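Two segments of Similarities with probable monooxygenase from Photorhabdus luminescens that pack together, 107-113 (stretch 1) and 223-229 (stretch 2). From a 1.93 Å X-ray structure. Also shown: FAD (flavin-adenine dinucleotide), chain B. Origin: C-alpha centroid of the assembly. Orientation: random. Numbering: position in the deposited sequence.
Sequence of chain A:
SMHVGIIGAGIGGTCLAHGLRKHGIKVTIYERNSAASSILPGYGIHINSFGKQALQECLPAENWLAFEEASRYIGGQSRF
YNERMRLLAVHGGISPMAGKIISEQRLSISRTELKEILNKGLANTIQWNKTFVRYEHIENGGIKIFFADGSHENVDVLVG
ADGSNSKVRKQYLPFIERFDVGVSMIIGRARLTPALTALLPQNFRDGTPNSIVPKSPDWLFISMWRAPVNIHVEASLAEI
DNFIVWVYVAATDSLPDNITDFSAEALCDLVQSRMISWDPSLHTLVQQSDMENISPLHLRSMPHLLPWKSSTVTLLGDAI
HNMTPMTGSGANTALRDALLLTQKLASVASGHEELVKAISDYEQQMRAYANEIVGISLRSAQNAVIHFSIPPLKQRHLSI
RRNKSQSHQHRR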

# COMPACT_ATOMS: atom_id res chain seq x y z
N LEU A 107 -3.07 0.59 -13.96
CA LEU A 107 -1.96 -0.28 -14.27
C LEU A 107 -1.77 -1.29 -13.15
O LEU A 107 -1.69 -0.92 -11.98
N SER A 108 -1.66 -2.55 -13.51
CA SER A 108 -1.58 -3.63 -12.57
C SER A 108 -0.18 -4.22 -12.61
O SER A 108 0.35 -4.49 -13.67
N ILE A 109 0.45 -4.34 -11.45
CA ILE A 109 1.80 -4.90 -11.34
C ILE A 109 1.92 -5.68 -10.03
O ILE A 109 1.16 -5.44 -9.09
N SER A 110 2.84 -6.64 -9.95
CA SER A 110 3.04 -7.32 -8.68
C SER A 110 3.81 -6.37 -7.77
O SER A 110 4.58 -5.54 -8.24
N ARG A 111 3.57 -6.49 -6.47
CA ARG A 111 4.40 -5.75 -5.51
C ARG A 111 5.87 -6.10 -5.67
O ARG A 111 6.73 -5.20 -5.64
N THR A 112 6.18 -7.38 -5.87
CA THR A 112 7.60 -7.78 -6.00
C THR A 112 8.28 -7.10 -7.21
O THR A 112 9.36 -6.55 -7.07
N GLU A 113 7.64 -7.08 -8.37
CA GLU A 113 8.23 -6.39 -9.52
C GLU A 113 8.37 -4.89 -9.31
O GLU A 113 9.36 -4.32 -9.71
N SER A 223 -11.43 -9.03 -7.86
CA SER A 223 -10.63 -8.34 -8.86
C SER A 223 -9.47 -9.20 -9.26
O SER A 223 -9.55 -10.43 -9.10
N MSE A 224 -8.40 -8.59 -9.77
CA MSE A 224 -7.24 -9.36 -10.22
C MSE A 224 -5.95 -8.75 -9.80
O MSE A 224 -5.83 -7.52 -9.72
N TRP A 225 -4.97 -9.60 -9.52
CA TRP A 225 -3.61 -9.19 -9.25
C TRP A 225 -2.65 -9.89 -10.20
O TRP A 225 -2.86 -11.03 -10.59
N ARG A 226 -1.55 -9.22 -10.49
CA ARG A 226 -0.35 -9.89 -10.95
C ARG A 226 0.51 -10.17 -9.73
O ARG A 226 0.71 -9.30 -8.89
N ALA A 227 0.94 -11.41 -9.56
CA ALA A 227 1.63 -11.82 -8.35
C ALA A 227 2.48 -13.06 -8.59
O ALA A 227 2.24 -13.79 -9.53
N PRO A 228 3.45 -13.31 -7.72
CA PRO A 228 4.28 -14.48 -7.89
C PRO A 228 3.58 -15.81 -7.54
O PRO A 228 2.84 -15.90 -6.56
N VAL A 229 3.82 -16.82 -8.36
CA VAL A 229 3.28 -18.16 -8.15
C VAL A 229 3.85 -18.72 -6.85
O VAL A 229 3.12 -19.21 -6.01

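Strands 107-110 and 223-228 run in roughly the same direction, with 29° between their N-to-C directions. Their axes come within 5.1 Å. No direct hydrogen bond joins the stretches, which bury 271 Å² in all.

Four side chains leave the backbone toward the opposite stretch. From stretch 1 these are Ser-108 (chi1 t), Ser-110 (chi1 p) and Thr-112 (chi1 t). From stretch 2 it is Arg-226, whose chi1, chi2 and chi3 are m, t and p. Ile-109 and Ala-227 point away.

Van der Waals contacts are few. Arg-226 has the largest area covered by the other stretch, 85 Å². Its CG lies 4.2 Å from OG of Ser-108. Ser-110 lies beside Ala-227, with CB of Ser-110 3.9 Å from CA of Ala-227. The alanine methyl points away, so the serine packs on the backbone. Farther along, CG2 of Thr-112 meets CG of Pro-228 at 3.9 Å. This places a threonine methyl from the first turn of the helix against the proline ring. The closest approach is a CA-H...O contact, with CA of Ser-110 3.1 Å from O of Arg-226.

Within stretch 1, Ser-110 caps the helix that starts at Arg-111. N of Glu-113 donates to OG of Ser-110 at 3.0 Å. The same OG donates to OE1 of Glu-113 at 2.6 Å, so the carboxylate folds back over the cap. N of Ser-110 adds a weak bond to this OE1 at 3.4 Å. Glu-113 has chi1 m and chi2 t; its CA-to-CB bond points sideways, but its end comes nearer to stretch 2.

Three waters bridge the stretches. Water 1 accepts from N of Arg-226 at 2.9 Å and donates to O of Ile-109 at 3.0 Å. It also hydrogen-bonds OG of Ser-108 at 2.7 Å. It thus fills the gap where a direct backbone bond is absent. Water 2 joins NE of Arg-226 (2.8 Å) to OE1 of Glu-113 (2.6 Å). Water 3 joins NH2 of Arg-226 (2.9 Å) to OE2 of Glu-113 (2.5 Å). Arg-226 and Glu-113 are linked through water, with no direct bond between them.

The FAD touches both stretches. Arg-111 is extended, with chi1 to chi3 all t, and its end leads away from stretch 2. Its NH1 donates to FAD O4' at 2.8 Å, and its NH2 donates to FAD O1A at 2.9 Å. Trp-225 (chi1 m) brings CZ2 to 3.9 Å from FAD C7M, one of the two methyls on the flavin ring.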

# COMPACT_ATOMS: atom_id res chain seq x y z
CB LEU A 107 -0.70 0.55 -14.47
CG LEU A 107 -0.79 1.43 -15.72
CD1 LEU A 107 0.27 2.52 -15.69
CD2 LEU A 107 -0.65 0.58 -16.95
CB SER A 108 -2.66 -4.67 -12.90
OG SER A 108 -2.54 -5.80 -12.06
CB ILE A 109 2.85 -3.78 -11.46
CG1 ILE A 109 4.27 -4.35 -11.61
CG2 ILE A 109 2.67 -2.78 -10.33
CD1 ILE A 109 5.35 -3.34 -12.00
CB SER A 110 3.82 -8.63 -8.84
OG SER A 110 5.13 -8.39 -9.31
CB ARG A 111 3.96 -5.97 -4.07
CG ARG A 111 4.85 -5.17 -3.13
CD ARG A 111 4.38 -5.10 -1.70
NE ARG A 111 5.29 -4.26 -0.92
CZ ARG A 111 5.01 -3.05 -0.43
NH1 ARG A 111 3.82 -2.50 -0.62
NH2 ARG A 111 5.94 -2.37 0.23
CB THR A 112 7.83 -9.30 -6.00
OG1 THR A 112 9.23 -9.57 -6.14
CG2 THR A 112 7.10 -9.99 -7.15
CB GLU A 113 7.42 -6.62 -10.80
CG GLU A 113 7.49 -8.04 -11.38
CD GLU A 113 6.34 -8.27 -12.37
OE1 GLU A 113 5.15 -8.19 -11.94
OE2 GLU A 113 6.61 -8.37 -13.59
CB SER A 223 -10.18 -6.97 -8.32
OG SER A 223 -9.58 -6.20 -9.36
CB MSE A 224 -7.30 -9.46 -11.75
CG MSE A 224 -8.19 -10.65 -12.13
SE MSE A 224 -8.19 -10.97 -14.07
CE MSE A 224 -6.28 -11.38 -14.27
CB TRP A 225 -3.18 -9.62 -7.87
CG TRP A 225 -3.67 -8.82 -6.70
CD1 TRP A 225 -4.08 -7.53 -6.68
CD2 TRP A 225 -3.76 -9.30 -5.35
NE1 TRP A 225 -4.45 -7.18 -5.38
CE2 TRP A 225 -4.26 -8.25 -4.56
CE3 TRP A 225 -3.48 -10.52 -4.74
CZ2 TRP A 225 -4.48 -8.40 -3.19
CZ3 TRP A 225 -3.68 -10.65 -3.37
CH2 TRP A 225 -4.16 -9.60 -2.62
CB ARG A 226 0.32 -9.05 -12.03
CG ARG A 226 -0.49 -9.23 -13.31
CD ARG A 226 0.12 -8.60 -14.49
NE ARG A 226 1.40 -9.17 -14.88
CZ ARG A 226 1.56 -10.19 -15.72
NH1 ARG A 226 0.51 -10.86 -16.19
NH2 ARG A 226 2.79 -10.57 -16.05
CB ALA A 227 0.61 -12.08 -7.25
CB PRO A 228 5.48 -14.21 -6.99
CG PRO A 228 5.05 -13.16 -6.03
CD PRO A 228 3.85 -12.47 -6.58
CB VAL A 229 3.62 -19.10 -9.32
CG1 VAL A 229 3.23 -20.55 -9.01
CG2 VAL A 229 2.93 -18.62 -10.57
PA FAD B . 5.87 0.44 2.87
O1A FAD B . 5.84 0.26 1.37
O2A FAD B . 5.24 -0.48 3.86
O5B FAD B . 7.39 0.68 3.30
C5B FAD B . 7.77 0.87 4.65
C4B FAD B . 9.24 0.50 4.70
O4B FAD B . 9.79 0.94 5.96
C3B FAD B . 9.49 -1.02 4.59
O3B FAD B . 10.55 -1.31 3.67
C2B FAD B . 9.85 -1.39 6.01
O2B FAD B . 10.70 -2.52 6.15
C1B FAD B . 10.57 -0.12 6.48
N9A FAD B . 10.64 0.09 7.92
C8A FAD B . 9.64 -0.04 8.83
N7A FAD B . 10.06 0.30 10.08
C5A FAD B . 11.36 0.65 9.96
C6A FAD B . 12.40 1.09 10.90
N6A FAD B . 12.05 1.19 12.21
N1A FAD B . 13.64 1.34 10.43
C2A FAD B . 13.92 1.24 9.11
N3A FAD B . 13.03 0.84 8.18
C4A FAD B . 11.74 0.53 8.55
N1 FAD B . -2.02 0.28 -2.64
C2 FAD B . -2.47 0.78 -3.82
O2 FAD B . -2.35 2.02 -4.10
N3 FAD B . -3.04 -0.04 -4.72
C4 FAD B . -3.27 -1.34 -4.53
O4 FAD B . -3.83 -2.03 -5.43
C4X FAD B . -2.85 -1.95 -3.27
N5 FAD B . -3.03 -3.27 -3.00
C5X FAD B . -2.63 -3.77 -1.80
C6 FAD B . -2.82 -5.12 -1.50
C7 FAD B . -2.41 -5.66 -0.28
C7M FAD B . -2.62 -7.12 0.05
C8 FAD B . -1.76 -4.79 0.72
C8M FAD B . -1.29 -5.35 2.04
C9 FAD B . -1.56 -3.44 0.42
C9A FAD B . -1.96 -2.89 -0.80
N10 FAD B . -1.76 -1.52 -1.09
C10 FAD B . -2.20 -1.02 -2.31
C1' FAD B . -1.16 -0.59 -0.12
C2' FAD B . 0.34 -0.38 -0.33
O2' FAD B . 1.01 -1.63 -0.43
C3' FAD B . 0.90 0.40 0.85
O3' FAD B . 0.00 1.47 1.16
C4' FAD B . 2.26 0.99 0.50
O4' FAD B . 3.22 -0.04 0.63
C5' FAD B . 2.65 2.13 1.42
O5' FAD B . 3.92 2.59 1.00
P FAD B . 4.95 3.08 2.14
O1P FAD B . 6.22 3.40 1.38
O2P FAD B . 4.27 4.14 2.97
O3P FAD B . 5.20 1.87 3.16
O HOH W 1 -1.63 -6.41 -9.61
O HOH W 2 3.08 -7.51 -13.39
O HOH W 3 5.13 -8.88 -15.48